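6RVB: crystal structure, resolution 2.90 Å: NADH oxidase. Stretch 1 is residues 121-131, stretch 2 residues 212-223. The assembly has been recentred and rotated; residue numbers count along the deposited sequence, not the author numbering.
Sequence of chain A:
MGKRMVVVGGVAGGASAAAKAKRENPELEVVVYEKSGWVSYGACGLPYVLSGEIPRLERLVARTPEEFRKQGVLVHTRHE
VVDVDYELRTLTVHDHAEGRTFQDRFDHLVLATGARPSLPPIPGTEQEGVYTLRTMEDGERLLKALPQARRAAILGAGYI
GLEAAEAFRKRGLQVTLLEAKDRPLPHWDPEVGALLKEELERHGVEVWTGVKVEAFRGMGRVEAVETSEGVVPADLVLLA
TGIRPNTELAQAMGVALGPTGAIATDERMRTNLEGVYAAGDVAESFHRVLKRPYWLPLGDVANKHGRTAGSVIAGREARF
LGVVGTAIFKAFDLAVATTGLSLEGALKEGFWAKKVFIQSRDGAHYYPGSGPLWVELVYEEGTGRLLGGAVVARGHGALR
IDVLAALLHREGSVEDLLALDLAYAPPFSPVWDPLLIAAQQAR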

# COMPACT_ATOMS: atom_id res chain seq x y z
N PRO A 121 -15.23 13.27 -34.22
CA PRO A 121 -15.70 13.46 -35.60
C PRO A 121 -14.60 14.10 -36.41
O PRO A 121 -14.56 15.32 -36.48
N ILE A 122 -13.76 13.27 -37.00
CA ILE A 122 -12.65 13.70 -37.78
C ILE A 122 -12.65 12.98 -39.10
O ILE A 122 -12.53 11.78 -39.15
N PRO A 123 -12.77 13.72 -40.17
CA PRO A 123 -12.68 13.09 -41.47
C PRO A 123 -11.35 12.25 -41.62
O PRO A 123 -10.25 12.75 -41.34
N GLY A 124 -11.47 10.99 -42.03
CA GLY A 124 -10.30 10.19 -42.38
C GLY A 124 -10.11 9.11 -41.35
O GLY A 124 -9.15 8.38 -41.34
N THR A 125 -11.06 9.01 -40.46
CA THR A 125 -11.00 8.08 -39.39
C THR A 125 -11.19 6.68 -39.93
O THR A 125 -10.78 5.69 -39.34
N GLU A 126 -11.83 6.60 -41.07
CA GLU A 126 -12.20 5.34 -41.62
C GLU A 126 -11.08 4.59 -42.33
O GLU A 126 -11.30 3.51 -42.79
N GLN A 127 -9.88 5.16 -42.41
CA GLN A 127 -8.84 4.65 -43.25
C GLN A 127 -8.17 3.48 -42.59
O GLN A 127 -8.67 2.94 -41.63
N GLU A 128 -6.98 3.14 -43.06
CA GLU A 128 -6.51 1.80 -42.95
C GLU A 128 -5.65 1.64 -41.72
O GLU A 128 -5.69 0.60 -41.01
N GLY A 129 -4.87 2.64 -41.40
CA GLY A 129 -4.05 2.34 -40.25
C GLY A 129 -4.52 3.03 -39.01
O GLY A 129 -3.75 3.39 -38.13
N VAL A 130 -5.82 3.26 -38.93
CA VAL A 130 -6.37 3.96 -37.77
C VAL A 130 -6.97 2.90 -36.88
O VAL A 130 -7.76 2.09 -37.32
N TYR A 131 -6.58 2.89 -35.61
CA TYR A 131 -7.01 1.85 -34.68
C TYR A 131 -7.68 2.30 -33.37
O TYR A 131 -7.63 3.46 -32.95
N LYS A 212 -5.83 20.70 -31.93
CA LYS A 212 -7.11 20.50 -32.52
C LYS A 212 -6.87 19.54 -33.65
O LYS A 212 -6.50 19.95 -34.70
N VAL A 213 -7.02 18.23 -33.45
CA VAL A 213 -6.78 17.40 -34.64
C VAL A 213 -7.81 17.64 -35.76
O VAL A 213 -9.00 17.55 -35.54
N GLU A 214 -7.38 17.95 -36.97
CA GLU A 214 -8.33 18.35 -38.00
C GLU A 214 -8.64 17.34 -39.07
O GLU A 214 -9.74 17.35 -39.59
N ALA A 215 -7.71 16.46 -39.43
CA ALA A 215 -8.07 15.33 -40.28
C ALA A 215 -6.98 14.37 -40.45
O ALA A 215 -5.87 14.75 -40.26
N PHE A 216 -7.32 13.14 -40.82
CA PHE A 216 -6.33 12.14 -41.01
C PHE A 216 -6.03 12.04 -42.45
O PHE A 216 -6.92 11.72 -43.19
N ARG A 217 -4.79 12.32 -42.86
CA ARG A 217 -4.52 12.46 -44.30
C ARG A 217 -4.23 11.11 -44.96
O ARG A 217 -3.48 10.31 -44.43
N GLY A 218 -4.85 10.83 -46.11
CA GLY A 218 -4.44 9.66 -46.86
C GLY A 218 -5.46 9.35 -47.88
O GLY A 218 -6.47 10.04 -47.92
N MET A 219 -5.16 8.35 -48.69
CA MET A 219 -6.06 7.96 -49.76
C MET A 219 -6.74 6.67 -49.40
O MET A 219 -6.94 5.82 -50.24
N GLY A 220 -7.11 6.56 -48.13
CA GLY A 220 -7.56 5.32 -47.53
C GLY A 220 -6.47 4.55 -46.80
O GLY A 220 -6.69 3.38 -46.53
N ARG A 221 -5.33 5.18 -46.50
CA ARG A 221 -4.24 4.52 -45.79
C ARG A 221 -3.89 5.21 -44.52
O ARG A 221 -3.81 4.57 -43.48
N VAL A 222 -3.66 6.52 -44.60
CA VAL A 222 -3.15 7.31 -43.44
C VAL A 222 -1.67 7.24 -43.38
O VAL A 222 -1.02 6.19 -43.39
N GLU A 223 -1.17 8.44 -43.33
CA GLU A 223 0.21 8.72 -43.41
C GLU A 223 0.42 10.02 -42.61
O GLU A 223 1.57 10.34 -42.27

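Read from the first stretch, the contact runs from an apolar patch, through one amide that plugs a loop, to a charged pair and a last loose valine contact. Pro121 stays out of reach. Ile122 opens the contact: its CA-to-CB bond points toward the second stretch and its m,t rotamer spreads the side chain, with CD1 3.6 Å from Val213 CG1 and CG2 3.8 Å from Phe216 CE2. Pro123 points sideways, yet its CG lies 3.5 Å from Ala215 CB, while its carbonyl O accepts a nearly straight hydrogen bond from Phe216 N at 3.0 Å, fixing the backbone of Phe216, whose CA-to-CB bond points toward the first stretch, chi1 m. Gly124 is dictated by geometry: a CB here would sit 2.3 Å from Phe216 O, and at these backbone angles it would also be jammed against the carbonyl O of the residue before, which by itself calls for glycine. Thr125 points away, but in its m rotamer OG1 donates to Ile122 O at 2.9 Å, bracing the turn, and the same OG1 meets the Phe216 ring edge, 3.7 Å from CE2.

Glu126 makes no contact. Gln127 is the plug. Pointing toward the second stretch in an m,t rotamer, it brings OE1 into the loop, where Gly220 N donates to it at 2.8 Å; its NE2 donates to Gly124 O at 3.2 Å and lies 3.0 Å from Phe216 O. Gly218 leaves room for this amide, since a CB there would fall 2.7 Å from Gln127 OE1.

Glu128, t then p, lays CG over one face of the Arg221 guanidinium, 3.0 Å from NH2. Its OE2 lies 3.8 Å from Arg221 NH2, a long salt bridge of charges alone, because the oxygen sits well out of the guanidinium plane. Gly129 N donates to Arg221 O at 3.0 Å. Val130, chi1 t, ends the packing loosely, its CG2 4.4 Å from Val222 CG2.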

# COMPACT_ATOMS: atom_id res chain seq x y z
CB PRO A 121 -16.80 14.47 -35.42
CG PRO A 121 -16.24 15.29 -34.22
CD PRO A 121 -15.49 14.42 -33.35
CB ILE A 122 -11.40 13.38 -37.09
CG1 ILE A 122 -11.31 14.13 -35.77
CG2 ILE A 122 -10.27 13.71 -37.94
CD1 ILE A 122 -10.00 13.93 -35.05
CB PRO A 123 -12.71 14.32 -42.37
CG PRO A 123 -11.99 15.40 -41.46
CD PRO A 123 -12.59 15.17 -40.20
CB THR A 125 -12.14 8.40 -38.49
OG1 THR A 125 -11.77 9.48 -37.64
CG2 THR A 125 -12.45 7.25 -37.64
CB GLU A 126 -13.37 5.54 -42.56
CG GLU A 126 -14.63 5.77 -41.79
CD GLU A 126 -14.82 4.66 -40.72
OE1 GLU A 126 -14.88 3.46 -41.13
OE2 GLU A 126 -14.89 4.96 -39.49
CB GLN A 127 -7.82 5.71 -43.49
CG GLN A 127 -8.38 6.85 -44.13
CD GLN A 127 -7.35 7.81 -44.52
OE1 GLN A 127 -6.83 7.73 -45.61
NE2 GLN A 127 -7.02 8.72 -43.64
CB GLU A 128 -5.73 1.43 -44.18
CG GLU A 128 -5.33 -0.03 -44.21
CD GLU A 128 -6.47 -0.95 -44.65
OE1 GLU A 128 -7.65 -0.59 -44.34
OE2 GLU A 128 -6.18 -2.01 -45.30
CB VAL A 130 -7.46 4.93 -38.19
CG1 VAL A 130 -7.99 5.57 -37.04
CG2 VAL A 130 -6.89 5.95 -39.15
CB TYR A 131 -5.82 0.99 -34.33
CG TYR A 131 -5.19 0.29 -35.49
CD1 TYR A 131 -5.63 -0.98 -35.89
CD2 TYR A 131 -4.12 0.82 -36.13
CE1 TYR A 131 -5.04 -1.67 -36.93
CE2 TYR A 131 -3.52 0.13 -37.18
CZ TYR A 131 -4.00 -1.10 -37.58
OH TYR A 131 -3.41 -1.70 -38.63
CB LYS A 212 -7.71 21.84 -32.98
CG LYS A 212 -9.26 21.89 -33.03
CD LYS A 212 -9.89 20.87 -34.00
CE LYS A 212 -11.41 20.86 -34.01
NZ LYS A 212 -11.99 22.22 -34.02
CB VAL A 213 -6.70 15.93 -34.30
CG1 VAL A 213 -6.69 15.13 -35.56
CG2 VAL A 213 -5.48 15.67 -33.48
CB GLU A 214 -7.89 19.62 -38.66
CG GLU A 214 -8.33 20.88 -38.00
CD GLU A 214 -7.31 22.01 -38.22
OE1 GLU A 214 -6.25 21.77 -38.91
OE2 GLU A 214 -7.57 23.12 -37.68
CB ALA A 215 -8.47 15.79 -41.59
CB PHE A 216 -6.78 10.81 -40.45
CG PHE A 216 -6.92 10.82 -38.98
CD1 PHE A 216 -5.83 11.06 -38.15
CD2 PHE A 216 -8.15 10.60 -38.41
CE1 PHE A 216 -5.96 11.08 -36.82
CE2 PHE A 216 -8.30 10.61 -37.04
CZ PHE A 216 -7.19 10.85 -36.25
CB ARG A 217 -3.44 13.57 -44.63
CG ARG A 217 -2.48 13.15 -45.75
CD ARG A 217 -1.22 13.98 -45.85
NE ARG A 217 -1.38 15.37 -45.43
CZ ARG A 217 -0.32 16.15 -45.24
NH1 ARG A 217 0.89 15.59 -45.45
NH2 ARG A 217 -0.47 17.43 -44.84
CB MET A 219 -5.33 7.85 -51.11
CG MET A 219 -5.21 9.24 -51.93
SD MET A 219 -6.85 10.13 -52.23
CE MET A 219 -7.74 8.88 -53.24
CB ARG A 221 -2.99 4.50 -46.60
CG ARG A 221 -2.43 3.12 -46.70
CD ARG A 221 -2.09 2.54 -45.43
NE ARG A 221 -2.41 1.12 -45.57
CZ ARG A 221 -2.25 0.21 -44.62
NH1 ARG A 221 -1.76 0.58 -43.43
NH2 ARG A 221 -2.57 -1.07 -44.87
CB VAL A 222 -3.72 7.00 -42.00
CG1 VAL A 222 -2.84 6.07 -41.28
CG2 VAL A 222 -3.75 8.21 -41.19
CB GLU A 223 0.49 8.94 -44.85
CG GLU A 223 -0.46 9.86 -45.51
CD GLU A 223 -0.17 9.98 -47.01
OE1 GLU A 223 0.09 11.14 -47.47
OE2 GLU A 223 -0.20 8.91 -47.71